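Local coordinates for protein cyclopenase asqI (Emericella nidulans, PDB 5YY3) that catalyses the zinc-dependent ring contraction of 4'-methoxycyclopenin to 4'-methoxyviridicatin in aspoquinolone biosynthesis, using a hemocyanin-like fold of the tyrosinase family, at residues Lys70-Leu75 against Arg111-Leu116; Ser425-Arg430 against Trp469-Lys474. All blocks are in the same frame, centred on the assembly; numbering follows the deposited sequence.

Interaction 1 (Lys70-Leu75 against Arg111-Leu116); sequences KPYNGL and RINPEL
Tyr72 and Asn113 carry a buried contact between an extended loop and the N-terminal turn of helix 114-127, in the helical, hemocyanin-like part of the enzyme. Asn113 is the N-cap, and the two ends of its amide do different work. Asn113 OD1 turns back into the helix and accepts from Leu116 N at 3.1 Å, with a weaker, more bent bond from Glu115 N. Asn113 ND2 reaches across to the loop and donates to Lys70 O at 3.1 Å, an N-H...O angle of 156°, with the acceptor close to the amide plane; it also donates to Thr381. The amide is thereby gripped at both ends and its rotation fixed, while Asn113 CG packs against Tyr72 CB at 3.5 Å.

With CG anti to its backbone N (chi1 175°), Tyr72 lays its ring over the first helical turn. Leu116 CB sits over one face, 3.8 Å from the Tyr72 ring centroid and 14° off the normal, a CH-pi contact, and Leu116 CA lies over the centre of this face. Gly74 N of the same loop approaches the opposite face near the rim. Glu115 comes from another direction: Glu115 CG meets the ring edge at Tyr72 CD2, 3.6 Å away, and its carboxylate forms a salt bridge with Arg118. The phenol OH is tied to Asp119, one turn farther along the helix.

The side chain of Tyr72 is about 10 Å from that of the zinc ligand His190, which places the contact near the metal site but not among its ligands. Helix 77-92 covers its flank, placing Leu80 and Met83 on Tyr72 and Val86 on Leu116, while the loop backbone pairs with Ile382 at Tyr72 and Gly74.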
loop_
_atom_site.group_PDB
_atom_site.type_symbol
_atom_site.label_atom_id
_atom_site.label_comp_id
_atom_site.label_asym_id
_atom_site.label_seq_id
_atom_site.Cartn_x
_atom_site.Cartn_y
_atom_site.Cartn_z
ATOM N N LYS A 70 37.160 0.411 -31.297
ATOM C CA LYS A 70 37.550 1.396 -30.304
ATOM C C LYS A 70 36.308 1.774 -29.508
ATOM O O LYS A 70 35.246 1.985 -30.089
ATOM C CB LYS A 70 38.174 2.615 -30.989
ATOM C CG LYS A 70 38.434 3.803 -30.089
ATOM C CD LYS A 70 39.162 4.911 -30.830
ATOM C CE LYS A 70 40.360 4.376 -31.601
ATOM N NZ LYS A 70 41.323 5.460 -31.997
ATOM N N PRO A 71 36.416 1.820 -28.176
ATOM C CA PRO A 71 35.213 2.050 -27.365
ATOM C C PRO A 71 34.636 3.460 -27.519
ATOM O O PRO A 71 35.370 4.436 -27.731
ATOM C CB PRO A 71 35.702 1.803 -25.937
ATOM C CG PRO A 71 37.174 2.100 -25.995
ATOM C CD PRO A 71 37.612 1.610 -27.347
ATOM N N TYR A 72 33.310 3.542 -27.424
ATOM C CA TYR A 72 32.582 4.789 -27.637
ATOM C C TYR A 72 31.653 5.075 -26.458
ATOM O O TYR A 72 31.021 4.159 -25.917
ATOM C CB TYR A 72 31.787 4.719 -28.957
ATOM C CG TYR A 72 30.882 5.913 -29.240
ATOM C CD1 TYR A 72 31.410 7.154 -29.552
ATOM C CD2 TYR A 72 29.495 5.779 -29.214
ATOM C CE1 TYR A 72 30.589 8.235 -29.821
ATOM C CE2 TYR A 72 28.668 6.845 -29.480
ATOM C CZ TYR A 72 29.214 8.069 -29.785
ATOM O OH TYR A 72 28.382 9.128 -30.044
ATOM N N ASN A 73 31.579 6.345 -26.062
ATOM C CA ASN A 73 30.667 6.770 -25.005
ATOM C C ASN A 73 29.744 7.872 -25.517
ATOM O O ASN A 73 30.090 9.059 -25.473
ATOM C CB ASN A 73 31.456 7.244 -23.781
ATOM C CG ASN A 73 30.569 7.644 -22.601
ATOM O OD1 ASN A 73 29.353 7.809 -22.726
ATOM N ND2 ASN A 73 31.196 7.839 -21.449
ATOM N N GLY A 74 28.554 7.479 -25.976
ATOM C CA GLY A 74 27.588 8.421 -26.521
ATOM C C GLY A 74 27.070 9.468 -25.541
ATOM O O GLY A 74 26.263 10.313 -25.918
ATOM N N LEU A 75 27.521 9.410 -24.292
ATOM C CA LEU A 75 27.158 10.398 -23.276
ATOM C C LEU A 75 28.379 11.189 -22.805
ATOM O O LEU A 75 28.291 11.984 -21.867
ATOM C CB LEU A 75 26.490 9.724 -22.068
ATOM C CG LEU A 75 25.030 9.285 -22.226
ATOM C CD1 LEU A 75 24.484 8.735 -20.919
ATOM C CD2 LEU A 75 24.177 10.449 -22.700
ATOM N N ARG A 111 36.839 0.122 -39.440
ATOM C CA ARG A 111 36.547 -0.317 -38.063
ATOM C C ARG A 111 36.218 0.816 -37.073
ATOM O O ARG A 111 36.442 0.685 -35.876
ATOM C CB ARG A 111 37.712 -1.162 -37.515
ATOM C CG ARG A 111 38.021 -2.393 -38.357
ATOM C CD ARG A 111 36.759 -3.215 -38.611
ATOM N NE ARG A 111 36.329 -3.955 -37.425
ATOM C CZ ARG A 111 35.197 -4.650 -37.352
ATOM N NH1 ARG A 111 34.378 -4.692 -38.394
ATOM N NH2 ARG A 111 34.878 -5.296 -36.236
ATOM N N ILE A 112 35.662 1.915 -37.568
ATOM C CA ILE A 112 35.082 2.903 -36.668
ATOM C C ILE A 112 33.902 2.265 -35.919
ATOM O O ILE A 112 33.211 1.383 -36.450
ATOM C CB ILE A 112 34.632 4.156 -37.430
ATOM C CG1 ILE A 112 34.432 5.331 -36.475
ATOM C CG2 ILE A 112 33.361 3.895 -38.226
ATOM C CD1 ILE A 112 34.362 6.657 -37.194
ATOM N N ASN A 113 33.714 2.674 -34.667
ATOM C CA ASN A 113 32.643 2.152 -33.815
ATOM C C ASN A 113 31.257 2.392 -34.424
ATOM O O ASN A 113 30.914 3.536 -34.752
ATOM C CB ASN A 113 32.746 2.800 -32.426
ATOM C CG ASN A 113 31.740 2.245 -31.434
ATOM O OD1 ASN A 113 30.529 2.447 -31.578
ATOM N ND2 ASN A 113 32.238 1.553 -30.408
ATOM N N PRO A 114 30.456 1.314 -34.584
ATOM C CA PRO A 114 29.120 1.370 -35.199
ATOM C C PRO A 114 28.122 2.235 -34.428
ATOM O O PRO A 114 27.241 2.829 -35.042
ATOM C CB PRO A 114 28.660 -0.097 -35.192
ATOM C CG PRO A 114 29.880 -0.897 -35.015
ATOM C CD PRO A 114 30.814 -0.061 -34.193
ATOM N N GLU A 115 28.248 2.290 -33.107
ATOM C CA GLU A 115 27.370 3.127 -32.299
ATOM C C GLU A 115 27.693 4.578 -32.584
ATOM O O GLU A 115 26.796 5.418 -32.720
ATOM C CB GLU A 115 27.523 2.818 -30.806
ATOM C CG GLU A 115 26.658 3.672 -29.878
ATOM C CD GLU A 115 25.164 3.446 -30.068
ATOM O OE1 GLU A 115 24.744 2.288 -30.286
ATOM O OE2 GLU A 115 24.406 4.430 -29.971
ATOM N N LEU A 116 28.987 4.867 -32.682
ATOM C CA LEU A 116 29.434 6.189 -33.079
ATOM C C LEU A 116 28.837 6.512 -34.442
ATOM O O LEU A 116 28.289 7.594 -34.647
ATOM C CB LEU A 116 30.965 6.262 -33.108
ATOM C CG LEU A 116 31.634 7.628 -33.314
ATOM C CD1 LEU A 116 33.079 7.564 -32.861
ATOM C CD2 LEU A 116 31.549 8.117 -34.774
#

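Interaction 2 (Ser425-Arg430 against Trp469-Lys474); sequences SNLVVR and WNVQVK
Leu427 and Trp469 meet on the buried face of an antiparallel strand pair, where Leu427 CD1 reaches Trp469 CE3 at 3.6 Å, the two side chains crossing obliquely. A chi2 of 60° sets Leu427 CD1 toward the partner strand, where the same atom also touches Val471 CB at 3.9 Å. Val429 adds a looser contact to the tryptophan CB.

On the other face, Val428 and Asn470 lie side by side and point the same way, with Asn470 OD1 beside Val428 CB. The Asn470 amide stands steeply to the Arg430 guanidinium, their planes 78° apart; Asn470 ND2 lies over one guanidinium face, 3.5 Å from Arg430 NE. These are two donors and do not bond, but Glu468 lies by both, as a salt-bridge partner of NE and a weak acceptor from ND2. Farther along this face Ser425 OG packs against Gln472 CB at 3.4 Å.

Two pairs of backbone bonds hold the strands, Ser425 with Gln472 and Val428 with Asn470; the straightest runs from Val428 N to Asn470 O at 2.9 Å. Between them the register slips by one residue, a beta bulge at which Asn426 takes up positive phi and psi. A water donates to Asn426 O at the bulge.

The pair belongs to one layer of the Ig-like beta sandwich. Strand 523-528 flanks 469-474 on its other edge, while strands 487-497 and 571-580 pack over Leu427, Val429, Trp469 and Val471; Trp469 NE1 bonds to Asp511 of strand 508-517.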
loop_
_atom_site.group_PDB
_atom_site.type_symbol
_atom_site.label_atom_id
_atom_site.label_comp_id
_atom_site.label_asym_id
_atom_site.label_seq_id
_atom_site.Cartn_x
_atom_site.Cartn_y
_atom_site.Cartn_z
ATOM N N SER A 425 -14.313 33.585 -25.217
ATOM C CA SER A 425 -15.288 33.066 -24.258
ATOM C C SER A 425 -15.585 31.614 -24.571
ATOM O O SER A 425 -15.230 31.117 -25.639
ATOM C CB SER A 425 -16.585 33.886 -24.282
ATOM O OG SER A 425 -17.326 33.597 -25.452
ATOM N N ASN A 426 -16.223 30.933 -23.633
ATOM C CA ASN A 426 -16.773 29.605 -23.886
ATOM C C ASN A 426 -15.751 28.561 -24.305
ATOM O O ASN A 426 -15.969 27.815 -25.252
ATOM C CB ASN A 426 -17.872 29.683 -24.953
ATOM C CG ASN A 426 -19.167 30.285 -24.419
ATOM O OD1 ASN A 426 -19.658 31.285 -24.928
ATOM N ND2 ASN A 426 -19.717 29.675 -23.394
ATOM N N LEU A 427 -14.638 28.493 -23.591
ATOM C CA LEU A 427 -13.643 27.475 -23.877
ATOM C C LEU A 427 -14.170 26.114 -23.441
ATOM O O LEU A 427 -14.637 25.956 -22.318
ATOM C CB LEU A 427 -12.322 27.795 -23.162
ATOM C CG LEU A 427 -11.187 26.783 -23.321
ATOM C CD1 LEU A 427 -10.834 26.633 -24.791
ATOM C CD2 LEU A 427 -9.966 27.219 -22.510
ATOM N N VAL A 428 -14.107 25.136 -24.335
ATOM C CA VAL A 428 -14.537 23.793 -24.006
ATOM C C VAL A 428 -13.486 22.740 -24.444
ATOM O O VAL A 428 -12.875 22.864 -25.511
ATOM C CB VAL A 428 -15.914 23.476 -24.659
ATOM C CG1 VAL A 428 -16.371 22.090 -24.298
ATOM C CG2 VAL A 428 -16.977 24.489 -24.221
ATOM N N VAL A 429 -13.264 21.725 -23.609
ATOM C CA VAL A 429 -12.546 20.514 -24.030
ATOM C C VAL A 429 -13.543 19.340 -24.001
ATOM O O VAL A 429 -14.191 19.117 -22.974
ATOM C CB VAL A 429 -11.310 20.221 -23.112
ATOM C CG1 VAL A 429 -10.489 19.059 -23.647
ATOM C CG2 VAL A 429 -10.429 21.471 -22.989
ATOM N N ARG A 430 -13.693 18.624 -25.122
ATOM C CA ARG A 430 -14.742 17.591 -25.273
ATOM C C ARG A 430 -14.243 16.364 -25.969
ATOM O O ARG A 430 -13.310 16.444 -26.753
ATOM C CB ARG A 430 -15.914 18.031 -26.165
ATOM C CG ARG A 430 -16.237 19.461 -26.247
ATOM C CD ARG A 430 -17.651 19.619 -26.800
ATOM N NE ARG A 430 -17.743 19.796 -28.241
ATOM C CZ ARG A 430 -18.843 20.255 -28.822
ATOM N NH1 ARG A 430 -19.897 20.528 -28.065
ATOM N NH2 ARG A 430 -18.905 20.435 -30.138
ATOM N N TRP A 469 -10.906 20.656 -28.841
ATOM C CA TRP A 469 -11.285 21.791 -28.039
ATOM C C TRP A 469 -11.915 22.820 -28.958
ATOM O O TRP A 469 -11.700 22.811 -30.188
ATOM C CB TRP A 469 -10.097 22.373 -27.270
ATOM C CG TRP A 469 -8.983 22.943 -28.104
ATOM C CD1 TRP A 469 -8.034 22.243 -28.788
ATOM C CD2 TRP A 469 -8.692 24.336 -28.321
ATOM N NE1 TRP A 469 -7.155 23.112 -29.409
ATOM C CE2 TRP A 469 -7.538 24.401 -29.140
ATOM C CE3 TRP A 469 -9.288 25.531 -27.894
ATOM C CZ2 TRP A 469 -6.978 25.619 -29.562
ATOM C CZ3 TRP A 469 -8.723 26.746 -28.306
ATOM C CH2 TRP A 469 -7.582 26.776 -29.134
ATOM N N ASN A 470 -12.730 23.681 -28.373
ATOM C CA ASN A 470 -13.232 24.802 -29.123
ATOM C C ASN A 470 -13.336 26.011 -28.210
ATOM O O ASN A 470 -13.277 25.880 -26.975
ATOM C CB ASN A 470 -14.570 24.470 -29.793
ATOM C CG ASN A 470 -15.612 23.966 -28.815
ATOM O OD1 ASN A 470 -16.224 24.748 -28.083
ATOM N ND2 ASN A 470 -15.837 22.657 -28.814
ATOM N N VAL A 471 -13.446 27.188 -28.823
ATOM C CA VAL A 471 -13.492 28.428 -28.082
ATOM C C VAL A 471 -14.207 29.459 -28.949
ATOM O O VAL A 471 -14.225 29.366 -30.186
ATOM C CB VAL A 471 -12.072 28.919 -27.692
ATOM C CG1 VAL A 471 -11.304 29.343 -28.914
ATOM C CG2 VAL A 471 -12.116 30.071 -26.657
ATOM N N GLN A 472 -14.822 30.432 -28.298
ATOM C CA GLN A 472 -15.547 31.450 -29.016
ATOM C C GLN A 472 -14.670 32.690 -29.134
ATOM O O GLN A 472 -14.066 33.141 -28.152
ATOM C CB GLN A 472 -16.855 31.748 -28.305
ATOM C CG GLN A 472 -17.849 32.526 -29.115
ATOM C CD GLN A 472 -19.180 32.658 -28.388
ATOM O OE1 GLN A 472 -19.718 31.668 -27.865
ATOM N NE2 GLN A 472 -19.705 33.882 -28.328
ATOM N N VAL A 473 -14.582 33.225 -30.351
ATOM C CA VAL A 473 -13.751 34.392 -30.618
ATOM C C VAL A 473 -14.585 35.497 -31.274
ATOM O O VAL A 473 -15.274 35.259 -32.275
ATOM C CB VAL A 473 -12.565 34.029 -31.534
ATOM C CG1 VAL A 473 -11.616 35.212 -31.694
ATOM C CG2 VAL A 473 -11.842 32.773 -31.026
ATOM N N LYS A 474 -14.524 36.702 -30.720
ATOM C CA LYS A 474 -15.225 37.834 -31.317
ATOM C C LYS A 474 -14.316 39.051 -31.385
ATOM O O LYS A 474 -13.637 39.394 -30.415
ATOM C CB LYS A 474 -16.500 38.173 -30.541
ATOM C CG LYS A 474 -17.333 39.273 -31.202
ATOM C CD LYS A 474 -18.662 39.463 -30.497
ATOM C CE LYS A 474 -19.495 40.560 -31.159
ATOM N NZ LYS A 474 -20.378 41.201 -30.158
HETATM O O HOH W 1 -16.156 35.742 -27.138
HETATM O O HOH W 2 -17.010 27.103 -27.720
#

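From the N terminus, interaction 1 comes first: the loop at 70-75 runs into helices 77-92 and 97-109, and the chain returns at 111-116 to close this mainly helical excursion on the start of helix 114-127. The zinc-binding helical region follows. Only after helix 391-410 does the chain enter the beta-rich part, where interaction 2 joins strand 422-431 to strand 461-475, with strand 443-449 in the intervening segment. The two closures are in series, neither nested nor crossing. They lie on opposite sides of the chain's centre, their nearest atoms about 34 Å apart, one within the helical region and the other within the Ig-like domain.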